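Local structure of XC6422 protein (Xanthomonas campestris, 2FUK) at residues L113-R127 / Q135-F149. The protein is a small lidless member of the serine alpha/beta-hydrolase family, probably acting as a hydrolase on a substrate not yet identified. Residues are numbered along the deposited sequence; the frame is centred on the assembly and turned at random.
Sequences LWLAGFSFGAYVSLR and QVLISIAPPAGRWDF
Tyr123 lies with one face against Trp147: its ring and the five-membered ring of the indole stack with centroids 4.4 Å apart, while Trp147 CB sits over the same phenol. The stack, its planes tilted by 21°, ties helix 120-127 to the loop after strand 136-140, within a beta-alpha-beta crossover of the alpha/beta-hydrolase fold. At the rim of Tyr123, in its plane, come Asp148 O and the edge of Phe149, with Tyr123 CD1 and Phe149 CE2 3.3 Å apart. Phe120 and Trp147 form an offset edge-to-face pair, the edge of Phe120 toward the six-membered ring, completing an aromatic cluster. Leu126 CD2 rests on one face of Phe149 and Trp147 O lies over the opposite face. Tyr123 reaches this loop because its CG stands anti to the backbone N (chi1 166°).

Strands 113-118 and 136-140 run nearly parallel. Leu115 N gives to Val136 O and Leu115 O takes Ile138 N; Gly117 bonds likewise to Ile138 O and Ile140 N, and Ser119 N closes the ladder on Ile140 O at 2.8 Å. On the sheet face of Ala116 and Phe118, Val136 lies over the Trp114 indole, its CB 3.5 Å from the five-membered ring centroid; on the other, Leu137 CD2 presses on Leu126 CD1. Strand 38-43 flanks strand 113-118 across from strand 136-140.

The positive phi of Ser119 (55°), in the Gly117-Ser119-Gly121 pattern, is consistent with a nucleophile elbow; with His195 and Asp166 it probably forms the catalytic triad. Its carbonyl accepts from both Ala122 N and Tyr123 N, while Pro143 CD packs 3.0 Å from Ser119 O. At the Arg127 end of helix 120-127, NH1, also bonded to Ser150 O, donates in the guanidinium plane to Asp148 O at 2.8 Å, approaching from above the carbonyl plane.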
loop_
_atom_site.group_PDB
_atom_site.type_symbol
_atom_site.label_atom_id
_atom_site.label_comp_id
_atom_site.label_asym_id
_atom_site.label_seq_id
_atom_site.Cartn_x
_atom_site.Cartn_y
_atom_site.Cartn_z
ATOM N N LEU A 113 -9.703 -8.654 19.173
ATOM C CA LEU A 113 -9.449 -9.570 18.074
ATOM C C LEU A 113 -10.318 -9.407 16.834
ATOM O O LEU A 113 -11.545 -9.344 16.911
ATOM C CB LEU A 113 -9.580 -11.006 18.578
ATOM C CG LEU A 113 -9.344 -12.109 17.548
ATOM C CD1 LEU A 113 -7.863 -12.227 17.249
ATOM C CD2 LEU A 113 -9.882 -13.423 18.095
ATOM N N TRP A 114 -9.660 -9.348 15.682
ATOM C CA TRP A 114 -10.359 -9.254 14.408
ATOM C C TRP A 114 -10.068 -10.546 13.649
ATOM O O TRP A 114 -8.971 -11.082 13.734
ATOM C CB TRP A 114 -9.846 -8.068 13.589
ATOM C CG TRP A 114 -10.358 -6.727 14.032
ATOM C CD1 TRP A 114 -10.779 -6.375 15.286
ATOM C CD2 TRP A 114 -10.410 -5.536 13.242
ATOM N NE1 TRP A 114 -11.080 -5.029 15.322
ATOM C CE2 TRP A 114 -10.862 -4.493 14.080
ATOM C CE3 TRP A 114 -10.111 -5.246 11.903
ATOM C CZ2 TRP A 114 -11.023 -3.176 13.623
ATOM C CZ3 TRP A 114 -10.271 -3.940 11.449
ATOM C CH2 TRP A 114 -10.723 -2.923 12.309
ATOM N N LEU A 115 -11.061 -11.049 12.923
ATOM C CA LEU A 115 -10.891 -12.263 12.137
ATOM C C LEU A 115 -11.244 -11.957 10.691
ATOM O O LEU A 115 -12.161 -11.185 10.416
ATOM C CB LEU A 115 -11.800 -13.391 12.652
ATOM C CG LEU A 115 -11.536 -13.994 14.035
ATOM C CD1 LEU A 115 -12.552 -15.108 14.306
ATOM C CD2 LEU A 115 -10.124 -14.546 14.098
ATOM N N ALA A 116 -10.500 -12.553 9.768
ATOM C CA ALA A 116 -10.761 -12.368 8.348
ATOM C C ALA A 116 -10.407 -13.667 7.649
ATOM O O ALA A 116 -9.630 -14.469 8.163
ATOM C CB ALA A 116 -9.913 -11.224 7.786
ATOM N N GLY A 117 -10.982 -13.875 6.476
ATOM C CA GLY A 117 -10.684 -15.088 5.750
ATOM C C GLY A 117 -11.094 -14.956 4.307
ATOM O O GLY A 117 -11.979 -14.173 3.978
ATOM N N PHE A 118 -10.435 -15.727 3.455
ATOM C CA PHE A 118 -10.726 -15.739 2.031
ATOM C C PHE A 118 -11.252 -17.115 1.624
ATOM O O PHE A 118 -10.596 -18.132 1.862
ATOM C CB PHE A 118 -9.454 -15.389 1.249
ATOM C CG PHE A 118 -9.560 -15.616 -0.238
ATOM C CD1 PHE A 118 -10.695 -15.226 -0.946
ATOM C CD2 PHE A 118 -8.507 -16.207 -0.932
ATOM C CE1 PHE A 118 -10.779 -15.420 -2.322
ATOM C CE2 PHE A 118 -8.579 -16.408 -2.316
ATOM C CZ PHE A 118 -9.716 -16.014 -3.012
ATOM N N SER A 119 -12.443 -17.121 1.029
ATOM C CA SER A 119 -13.116 -18.329 0.540
ATOM C C SER A 119 -13.250 -19.381 1.647
ATOM O O SER A 119 -14.000 -19.173 2.603
ATOM C CB SER A 119 -12.358 -18.883 -0.676
ATOM O OG SER A 119 -13.217 -19.592 -1.555
ATOM N N PHE A 120 -12.552 -20.507 1.527
ATOM C CA PHE A 120 -12.624 -21.528 2.573
ATOM C C PHE A 120 -12.290 -20.886 3.916
ATOM O O PHE A 120 -12.877 -21.232 4.939
ATOM C CB PHE A 120 -11.646 -22.673 2.279
ATOM C CG PHE A 120 -11.498 -23.662 3.412
ATOM C CD1 PHE A 120 -10.382 -23.620 4.246
ATOM C CD2 PHE A 120 -12.470 -24.631 3.643
ATOM C CE1 PHE A 120 -10.233 -24.532 5.297
ATOM C CE2 PHE A 120 -12.329 -25.548 4.690
ATOM C CZ PHE A 120 -11.208 -25.495 5.517
ATOM N N GLY A 121 -11.351 -19.943 3.903
ATOM C CA GLY A 121 -10.961 -19.273 5.130
ATOM C C GLY A 121 -12.073 -18.406 5.694
ATOM O O GLY A 121 -12.117 -18.144 6.896
ATOM N N ALA A 122 -12.958 -17.937 4.823
ATOM C CA ALA A 122 -14.083 -17.120 5.263
ATOM C C ALA A 122 -15.107 -18.047 5.913
ATOM O O ALA A 122 -15.773 -17.677 6.883
ATOM C CB ALA A 122 -14.701 -16.387 4.075
ATOM N N TYR A 123 -15.234 -19.254 5.373
ATOM C CA TYR A 123 -16.168 -20.223 5.934
ATOM C C TYR A 123 -15.709 -20.598 7.340
ATOM O O TYR A 123 -16.502 -20.586 8.272
ATOM C CB TYR A 123 -16.234 -21.477 5.049
ATOM C CG TYR A 123 -16.896 -22.679 5.698
ATOM C CD1 TYR A 123 -18.258 -22.674 6.009
ATOM C CD2 TYR A 123 -16.158 -23.827 5.984
ATOM C CE1 TYR A 123 -18.876 -23.792 6.590
ATOM C CE2 TYR A 123 -16.761 -24.948 6.561
ATOM C CZ TYR A 123 -18.123 -24.923 6.860
ATOM O OH TYR A 123 -18.726 -26.035 7.414
ATOM N N VAL A 124 -14.425 -20.912 7.492
ATOM C CA VAL A 124 -13.904 -21.303 8.800
ATOM C C VAL A 124 -13.998 -20.191 9.841
ATOM O O VAL A 124 -14.367 -20.448 10.990
ATOM C CB VAL A 124 -12.427 -21.782 8.702
ATOM C CG1 VAL A 124 -11.874 -22.082 10.097
ATOM C CG2 VAL A 124 -12.353 -23.029 7.851
ATOM N N SER A 125 -13.663 -18.959 9.464
ATOM C CA SER A 125 -13.734 -17.873 10.429
ATOM C C SER A 125 -15.171 -17.510 10.790
ATOM O O SER A 125 -15.450 -17.167 11.932
ATOM C CB SER A 125 -12.967 -16.639 9.932
ATOM O OG SER A 125 -13.367 -16.222 8.647
ATOM N N LEU A 126 -16.087 -17.597 9.828
ATOM C CA LEU A 126 -17.487 -17.287 10.108
ATOM C C LEU A 126 -18.070 -18.345 11.053
ATOM O O LEU A 126 -18.752 -18.019 12.028
ATOM C CB LEU A 126 -18.299 -17.239 8.805
ATOM C CG LEU A 126 -19.794 -16.962 8.967
ATOM C CD1 LEU A 126 -20.007 -15.631 9.670
ATOM C CD2 LEU A 126 -20.469 -16.960 7.603
ATOM N N ARG A 127 -17.790 -19.611 10.768
ATOM C CA ARG A 127 -18.282 -20.694 11.609
ATOM C C ARG A 127 -17.684 -20.596 13.008
ATOM O O ARG A 127 -18.329 -20.951 13.990
ATOM C CB ARG A 127 -17.943 -22.054 10.985
ATOM C CG ARG A 127 -18.831 -22.436 9.791
ATOM C CD ARG A 127 -19.563 -23.747 10.061
ATOM N NE ARG A 127 -20.471 -23.641 11.198
ATOM C CZ ARG A 127 -21.764 -23.330 11.118
ATOM N NH1 ARG A 127 -22.330 -23.092 9.941
ATOM N NH2 ARG A 127 -22.494 -23.256 12.223
ATOM N N GLN A 135 -14.183 -8.898 17.396
ATOM C CA GLN A 135 -14.760 -7.560 17.409
ATOM C C GLN A 135 -15.195 -7.205 15.991
ATOM O O GLN A 135 -16.193 -6.511 15.789
ATOM C CB GLN A 135 -13.727 -6.556 17.940
ATOM C CG GLN A 135 -14.093 -5.080 17.787
ATOM C CD GLN A 135 -13.154 -4.167 18.574
ATOM O OE1 GLN A 135 -13.486 -3.708 19.680
ATOM N NE2 GLN A 135 -11.969 -3.914 18.016
ATOM N N VAL A 136 -14.433 -7.695 15.017
ATOM C CA VAL A 136 -14.708 -7.468 13.605
ATOM C C VAL A 136 -14.458 -8.754 12.825
ATOM O O VAL A 136 -13.502 -9.481 13.110
ATOM C CB VAL A 136 -13.786 -6.368 13.013
ATOM C CG1 VAL A 136 -13.823 -6.411 11.479
ATOM C CG2 VAL A 136 -14.222 -5.002 13.498
ATOM N N LEU A 137 -15.326 -9.036 11.857
ATOM C CA LEU A 137 -15.177 -10.212 11.002
ATOM C C LEU A 137 -15.154 -9.740 9.555
ATOM O O LEU A 137 -15.985 -8.928 9.158
ATOM C CB LEU A 137 -16.344 -11.181 11.183
ATOM C CG LEU A 137 -16.324 -12.427 10.288
ATOM C CD1 LEU A 137 -15.147 -13.323 10.658
ATOM C CD2 LEU A 137 -17.634 -13.186 10.446
ATOM N N ILE A 138 -14.198 -10.237 8.773
ATOM C CA ILE A 138 -14.106 -9.864 7.365
ATOM C C ILE A 138 -14.163 -11.134 6.533
ATOM O O ILE A 138 -13.362 -12.046 6.734
ATOM C CB ILE A 138 -12.787 -9.130 7.065
ATOM C CG1 ILE A 138 -12.720 -7.838 7.878
ATOM C CG2 ILE A 138 -12.688 -8.823 5.578
ATOM C CD1 ILE A 138 -11.325 -7.272 7.986
ATOM N N SER A 139 -15.126 -11.196 5.615
ATOM C CA SER A 139 -15.283 -12.364 4.755
ATOM C C SER A 139 -15.052 -11.982 3.306
ATOM O O SER A 139 -15.801 -11.190 2.750
ATOM C CB SER A 139 -16.698 -12.941 4.885
ATOM O OG SER A 139 -17.022 -13.197 6.237
ATOM N N ILE A 140 -14.014 -12.543 2.703
ATOM C CA ILE A 140 -13.702 -12.273 1.311
ATOM C C ILE A 140 -14.132 -13.503 0.516
ATOM O O ILE A 140 -13.599 -14.591 0.706
ATOM C CB ILE A 140 -12.192 -12.028 1.124
ATOM C CG1 ILE A 140 -11.741 -10.878 2.040
ATOM C CG2 ILE A 140 -11.900 -11.708 -0.335
ATOM C CD1 ILE A 140 -10.232 -10.653 2.061
ATOM N N ALA A 141 -15.105 -13.315 -0.368
ATOM C CA ALA A 141 -15.639 -14.391 -1.188
ATOM C C ALA A 141 -16.158 -15.564 -0.356
ATOM O O ALA A 141 -15.733 -16.710 -0.546
ATOM C CB ALA A 141 -14.583 -14.873 -2.177
ATOM N N PRO A 142 -17.091 -15.297 0.579
ATOM C CA PRO A 142 -17.620 -16.397 1.395
ATOM C C PRO A 142 -18.225 -17.391 0.421
ATOM O O PRO A 142 -19.073 -17.030 -0.384
ATOM C CB PRO A 142 -18.670 -15.711 2.268
ATOM C CG PRO A 142 -19.123 -14.551 1.413
ATOM C CD PRO A 142 -17.817 -14.045 0.846
ATOM N N PRO A 143 -17.793 -18.655 0.484
ATOM C CA PRO A 143 -18.297 -19.689 -0.420
ATOM C C PRO A 143 -19.730 -20.158 -0.223
ATOM O O PRO A 143 -19.964 -21.335 0.032
ATOM C CB PRO A 143 -17.284 -20.814 -0.231
ATOM C CG PRO A 143 -16.964 -20.702 1.219
ATOM C CD PRO A 143 -16.781 -19.207 1.405
ATOM N N ALA A 144 -20.690 -19.242 -0.345
ATOM C CA ALA A 144 -22.093 -19.617 -0.209
ATOM C C ALA A 144 -22.427 -20.559 -1.358
ATOM O O ALA A 144 -21.887 -20.433 -2.465
ATOM C CB ALA A 144 -22.978 -18.388 -0.267
ATOM N N GLY A 145 -23.316 -21.505 -1.092
ATOM C CA GLY A 145 -23.687 -22.458 -2.117
ATOM C C GLY A 145 -22.889 -23.750 -2.043
ATOM O O GLY A 145 -23.306 -24.757 -2.619
ATOM N N ARG A 146 -21.756 -23.747 -1.340
ATOM C CA ARG A 146 -20.937 -24.956 -1.229
ATOM C C ARG A 146 -20.736 -25.428 0.219
ATOM O O ARG A 146 -20.593 -26.629 0.471
ATOM C CB ARG A 146 -19.579 -24.722 -1.898
ATOM C CG ARG A 146 -18.891 -25.999 -2.403
ATOM C CD ARG A 146 -19.766 -26.722 -3.430
ATOM N NE ARG A 146 -20.060 -25.864 -4.576
ATOM C CZ ARG A 146 -20.904 -26.177 -5.554
ATOM N NH1 ARG A 146 -21.553 -27.338 -5.535
ATOM N NH2 ARG A 146 -21.104 -25.322 -6.552
ATOM N N TRP A 147 -20.733 -24.488 1.161
ATOM C CA TRP A 147 -20.562 -24.798 2.581
ATOM C C TRP A 147 -21.796 -24.365 3.373
ATOM O O TRP A 147 -22.581 -23.528 2.916
ATOM C CB TRP A 147 -19.327 -24.086 3.142
ATOM C CG TRP A 147 -18.032 -24.488 2.499
ATOM C CD1 TRP A 147 -17.343 -23.796 1.547
ATOM C CD2 TRP A 147 -17.270 -25.671 2.765
ATOM N NE1 TRP A 147 -16.192 -24.469 1.205
ATOM C CE2 TRP A 147 -16.125 -25.627 1.936
ATOM C CE3 TRP A 147 -17.443 -26.767 3.623
ATOM C CZ2 TRP A 147 -15.156 -26.636 1.939
ATOM C CZ3 TRP A 147 -16.476 -27.774 3.626
ATOM C CH2 TRP A 147 -15.346 -27.698 2.788
ATOM N N ASP A 148 -21.960 -24.921 4.570
ATOM C CA ASP A 148 -23.111 -24.588 5.396
ATOM C C ASP A 148 -22.867 -23.402 6.321
ATOM O O ASP A 148 -22.020 -23.471 7.214
ATOM C CB ASP A 148 -23.527 -25.802 6.221
ATOM C CG ASP A 148 -24.607 -25.475 7.214
ATOM O OD1 ASP A 148 -25.617 -24.855 6.801
ATOM O OD2 ASP A 148 -24.449 -25.841 8.403
ATOM N N PHE A 149 -23.627 -22.324 6.105
ATOM C CA PHE A 149 -23.520 -21.097 6.906
ATOM C C PHE A 149 -24.666 -20.941 7.899
ATOM O O PHE A 149 -24.866 -19.859 8.460
ATOM C CB PHE A 149 -23.513 -19.858 6.000
ATOM C CG PHE A 149 -22.311 -19.755 5.096
ATOM C CD1 PHE A 149 -22.334 -18.885 4.011
ATOM C CD2 PHE A 149 -21.171 -20.521 5.315
ATOM C CE1 PHE A 149 -21.235 -18.779 3.149
ATOM C CE2 PHE A 149 -20.065 -20.423 4.456
ATOM C CZ PHE A 149 -20.101 -19.550 3.373
#